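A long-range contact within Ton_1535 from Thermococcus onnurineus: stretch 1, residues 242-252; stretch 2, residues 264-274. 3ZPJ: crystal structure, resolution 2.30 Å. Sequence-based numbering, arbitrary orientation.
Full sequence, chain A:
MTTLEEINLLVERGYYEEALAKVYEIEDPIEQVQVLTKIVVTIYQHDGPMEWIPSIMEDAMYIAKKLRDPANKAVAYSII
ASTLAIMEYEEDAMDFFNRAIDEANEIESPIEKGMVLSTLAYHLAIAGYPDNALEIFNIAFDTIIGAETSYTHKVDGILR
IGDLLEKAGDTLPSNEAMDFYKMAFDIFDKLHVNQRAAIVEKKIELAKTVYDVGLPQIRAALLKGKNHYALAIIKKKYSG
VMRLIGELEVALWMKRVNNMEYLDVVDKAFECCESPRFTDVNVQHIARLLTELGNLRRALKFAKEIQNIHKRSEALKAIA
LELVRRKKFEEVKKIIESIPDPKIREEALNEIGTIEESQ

Stretch 1 242-252: MRLIGELEVAL
Stretch 2, residues 264-274: DVVDKAFECCE

Two α-helices pack nearly antiparallel, their axes 172° apart in direction and 8.8 Å at closest approach. Residues 242-252 are helical throughout; the second stretch is helical from its first residue, the helix having begun earlier, and its tail lies in loop or turn. Register is set by CA-CA pairs: Leu244 CA to Ala269 CA, 5.8 Å; Leu248 CA to Val266 CA, 6.1 Å; Ala251 CA to Val265 CA, 5.8 Å.

Two alanines, Ala269 and Ala251, point toward the partner helix, and larger side chains pack on them. Ala269 makes one hollow: Leu244 (chi1 t, chi2 p) brings CD1 to 3.9 Å from Ala269 CB, Leu248 (m, t) sets CD2 4.3 Å from Ala269 CB, and Glu247 OE1 lies 3.2 Å from Ala269 CB. At the other end the bump is a valine: Val266 CG2 (chi1 t) meets Ala251 CB at 3.5 Å, while Val265 CG1 (chi1 t) lies 4.1 Å from Ala251 CB. Phe270 (chi1 m, chi2 89°) closes one flank, Leu244 CD1 standing over its ring face, 4.2 Å from the centroid.

Charge occupies the other flank. Glu247 (m, t) OE2 accepts a salt-bridge hydrogen bond from Arg243 NE (chi1-chi4 t), 3.1 Å; Lys268 NZ makes a long salt bridge to Glu247 OE2, 3.6 Å, though like-charged Arg243 NH2 is 3.4 Å from Lys268 NZ. Over one guanidinium face sits the Cys272-Cys273 disulfide, Cys272 SG to Cys273 SG 2.0 Å. No hydrogen bond crosses.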

# COMPACT_ATOMS: atom_id res chain seq x y z
N MET A 242 -4.97 -15.05 -11.72
CA MET A 242 -4.84 -13.88 -10.86
C MET A 242 -6.21 -13.28 -10.58
O MET A 242 -6.48 -12.81 -9.47
CB MET A 242 -3.89 -12.84 -11.45
CG MET A 242 -2.42 -13.17 -11.25
SD MET A 242 -1.32 -12.12 -12.23
CE MET A 242 -0.80 -10.93 -11.00
N ARG A 243 -7.10 -13.31 -11.56
CA ARG A 243 -8.45 -12.81 -11.37
C ARG A 243 -9.25 -13.67 -10.40
O ARG A 243 -10.10 -13.17 -9.66
CB ARG A 243 -9.20 -12.73 -12.70
CG ARG A 243 -10.54 -12.06 -12.53
CD ARG A 243 -11.27 -11.89 -13.83
NE ARG A 243 -12.71 -11.84 -13.59
CZ ARG A 243 -13.63 -11.79 -14.54
NH1 ARG A 243 -13.27 -11.78 -15.82
NH2 ARG A 243 -14.92 -11.75 -14.21
N LEU A 244 -8.98 -14.97 -10.41
CA LEU A 244 -9.63 -15.88 -9.49
C LEU A 244 -9.15 -15.61 -8.07
O LEU A 244 -9.96 -15.40 -7.16
CB LEU A 244 -9.37 -17.33 -9.91
CG LEU A 244 -10.00 -18.44 -9.07
CD1 LEU A 244 -11.40 -18.07 -8.65
CD2 LEU A 244 -10.04 -19.74 -9.87
N ILE A 245 -7.84 -15.61 -7.88
CA ILE A 245 -7.28 -15.39 -6.55
C ILE A 245 -7.75 -14.05 -6.02
O ILE A 245 -8.14 -13.93 -4.86
CB ILE A 245 -5.73 -15.43 -6.55
CG1 ILE A 245 -5.22 -16.86 -6.37
CG2 ILE A 245 -5.16 -14.61 -5.40
CD1 ILE A 245 -5.44 -17.74 -7.53
N GLY A 246 -7.75 -13.04 -6.88
CA GLY A 246 -8.07 -11.69 -6.45
C GLY A 246 -9.51 -11.61 -5.97
O GLY A 246 -9.81 -11.01 -4.94
N GLU A 247 -10.40 -12.23 -6.73
CA GLU A 247 -11.80 -12.24 -6.34
C GLU A 247 -11.98 -12.98 -5.01
O GLU A 247 -12.71 -12.52 -4.14
CB GLU A 247 -12.69 -12.79 -7.46
CG GLU A 247 -12.82 -11.81 -8.65
CD GLU A 247 -13.55 -12.40 -9.86
OE1 GLU A 247 -13.74 -13.63 -9.94
OE2 GLU A 247 -13.94 -11.61 -10.75
N LEU A 248 -11.26 -14.08 -4.83
CA LEU A 248 -11.31 -14.83 -3.57
C LEU A 248 -10.78 -14.04 -2.38
O LEU A 248 -11.36 -14.07 -1.29
CB LEU A 248 -10.59 -16.17 -3.70
CG LEU A 248 -11.27 -17.12 -4.68
CD1 LEU A 248 -10.54 -18.45 -4.82
CD2 LEU A 248 -12.69 -17.36 -4.23
N GLU A 249 -9.66 -13.35 -2.58
CA GLU A 249 -9.09 -12.52 -1.53
C GLU A 249 -10.11 -11.46 -1.14
O GLU A 249 -10.29 -11.16 0.04
CB GLU A 249 -7.76 -11.88 -1.98
CG GLU A 249 -6.63 -12.90 -2.22
CD GLU A 249 -5.27 -12.28 -2.55
OE1 GLU A 249 -5.22 -11.23 -3.23
OE2 GLU A 249 -4.23 -12.87 -2.14
N VAL A 250 -10.81 -10.90 -2.13
CA VAL A 250 -11.80 -9.89 -1.83
C VAL A 250 -12.97 -10.48 -1.06
O VAL A 250 -13.44 -9.90 -0.09
CB VAL A 250 -12.28 -9.17 -3.10
CG1 VAL A 250 -13.62 -8.50 -2.86
CG2 VAL A 250 -11.25 -8.14 -3.51
N ALA A 251 -13.42 -11.66 -1.48
CA ALA A 251 -14.51 -12.33 -0.77
C ALA A 251 -14.10 -12.54 0.68
O ALA A 251 -14.89 -12.36 1.60
CB ALA A 251 -14.85 -13.65 -1.43
N LEU A 252 -12.84 -12.89 0.89
CA LEU A 252 -12.33 -13.16 2.22
C LEU A 252 -12.35 -11.89 3.08
O LEU A 252 -12.66 -11.91 4.27
CB LEU A 252 -10.92 -13.74 2.14
CG LEU A 252 -10.31 -14.25 3.45
CD1 LEU A 252 -11.27 -15.23 4.13
CD2 LEU A 252 -8.98 -14.90 3.17
N ASP A 264 -21.75 -14.61 -2.51
CA ASP A 264 -21.98 -14.37 -3.92
C ASP A 264 -20.69 -14.23 -4.72
O ASP A 264 -20.57 -14.80 -5.82
CB ASP A 264 -22.87 -13.15 -4.13
CG ASP A 264 -24.25 -13.30 -3.49
OD1 ASP A 264 -24.78 -14.44 -3.43
OD2 ASP A 264 -24.81 -12.27 -3.04
N VAL A 265 -19.73 -13.46 -4.19
CA VAL A 265 -18.51 -13.18 -4.95
C VAL A 265 -17.74 -14.47 -5.24
O VAL A 265 -17.15 -14.63 -6.31
CB VAL A 265 -17.58 -12.20 -4.21
CG1 VAL A 265 -16.27 -12.06 -4.99
CG2 VAL A 265 -18.26 -10.83 -4.03
N VAL A 266 -17.77 -15.38 -4.28
CA VAL A 266 -17.08 -16.66 -4.39
C VAL A 266 -17.69 -17.51 -5.50
O VAL A 266 -16.99 -18.10 -6.32
CB VAL A 266 -17.19 -17.44 -3.07
CG1 VAL A 266 -16.92 -18.91 -3.28
CG2 VAL A 266 -16.27 -16.84 -2.02
N ASP A 267 -19.02 -17.58 -5.51
CA ASP A 267 -19.67 -18.40 -6.52
C ASP A 267 -19.40 -17.83 -7.90
O ASP A 267 -19.07 -18.57 -8.82
CB ASP A 267 -21.17 -18.53 -6.25
CG ASP A 267 -21.47 -19.40 -5.06
OD1 ASP A 267 -20.52 -20.05 -4.57
OD2 ASP A 267 -22.64 -19.44 -4.61
N LYS A 268 -19.46 -16.51 -8.01
CA LYS A 268 -19.23 -15.86 -9.28
C LYS A 268 -17.80 -16.04 -9.74
O LYS A 268 -17.54 -16.16 -10.93
CB LYS A 268 -19.57 -14.37 -9.20
CG LYS A 268 -19.44 -13.68 -10.55
CD LYS A 268 -19.46 -12.17 -10.44
CE LYS A 268 -18.73 -11.57 -11.63
NZ LYS A 268 -17.37 -12.18 -11.82
N ALA A 269 -16.86 -16.07 -8.80
CA ALA A 269 -15.45 -16.19 -9.14
C ALA A 269 -15.12 -17.50 -9.86
O ALA A 269 -14.11 -17.58 -10.56
CB ALA A 269 -14.58 -16.02 -7.91
N PHE A 270 -15.97 -18.51 -9.67
CA PHE A 270 -15.80 -19.80 -10.34
C PHE A 270 -16.79 -19.94 -11.48
O PHE A 270 -16.52 -20.57 -12.50
CB PHE A 270 -16.03 -20.96 -9.37
CG PHE A 270 -14.91 -21.15 -8.40
CD1 PHE A 270 -14.91 -20.49 -7.19
CD2 PHE A 270 -13.86 -21.99 -8.71
CE1 PHE A 270 -13.87 -20.66 -6.29
CE2 PHE A 270 -12.82 -22.17 -7.81
CZ PHE A 270 -12.83 -21.50 -6.60
N GLU A 271 -17.97 -19.35 -11.30
CA GLU A 271 -19.05 -19.51 -12.25
C GLU A 271 -19.02 -18.49 -13.38
O GLU A 271 -19.85 -18.53 -14.27
CB GLU A 271 -20.40 -19.45 -11.53
CG GLU A 271 -20.61 -20.61 -10.55
CD GLU A 271 -21.82 -20.41 -9.68
OE1 GLU A 271 -22.08 -19.25 -9.29
OE2 GLU A 271 -22.52 -21.42 -9.39
N CYS A 272 -18.05 -17.58 -13.34
CA CYS A 272 -17.96 -16.55 -14.36
C CYS A 272 -17.22 -17.06 -15.58
O CYS A 272 -17.49 -16.66 -16.72
CB CYS A 272 -17.25 -15.29 -13.82
SG CYS A 272 -15.44 -15.45 -13.64
N CYS A 273 -16.26 -17.95 -15.35
CA CYS A 273 -15.31 -18.31 -16.39
C CYS A 273 -15.04 -19.81 -16.41
O CYS A 273 -15.56 -20.57 -15.58
CB CYS A 273 -14.00 -17.54 -16.17
SG CYS A 273 -14.15 -16.05 -15.11
N GLU A 274 -14.24 -20.24 -17.37
CA GLU A 274 -13.76 -21.60 -17.37
C GLU A 274 -12.60 -21.66 -16.40
O GLU A 274 -11.89 -20.67 -16.22
CB GLU A 274 -13.33 -22.05 -18.76
CG GLU A 274 -14.50 -22.38 -19.67
CD GLU A 274 -15.51 -23.28 -18.99
OE1 GLU A 274 -15.11 -24.35 -18.48
OE2 GLU A 274 -16.71 -22.92 -18.95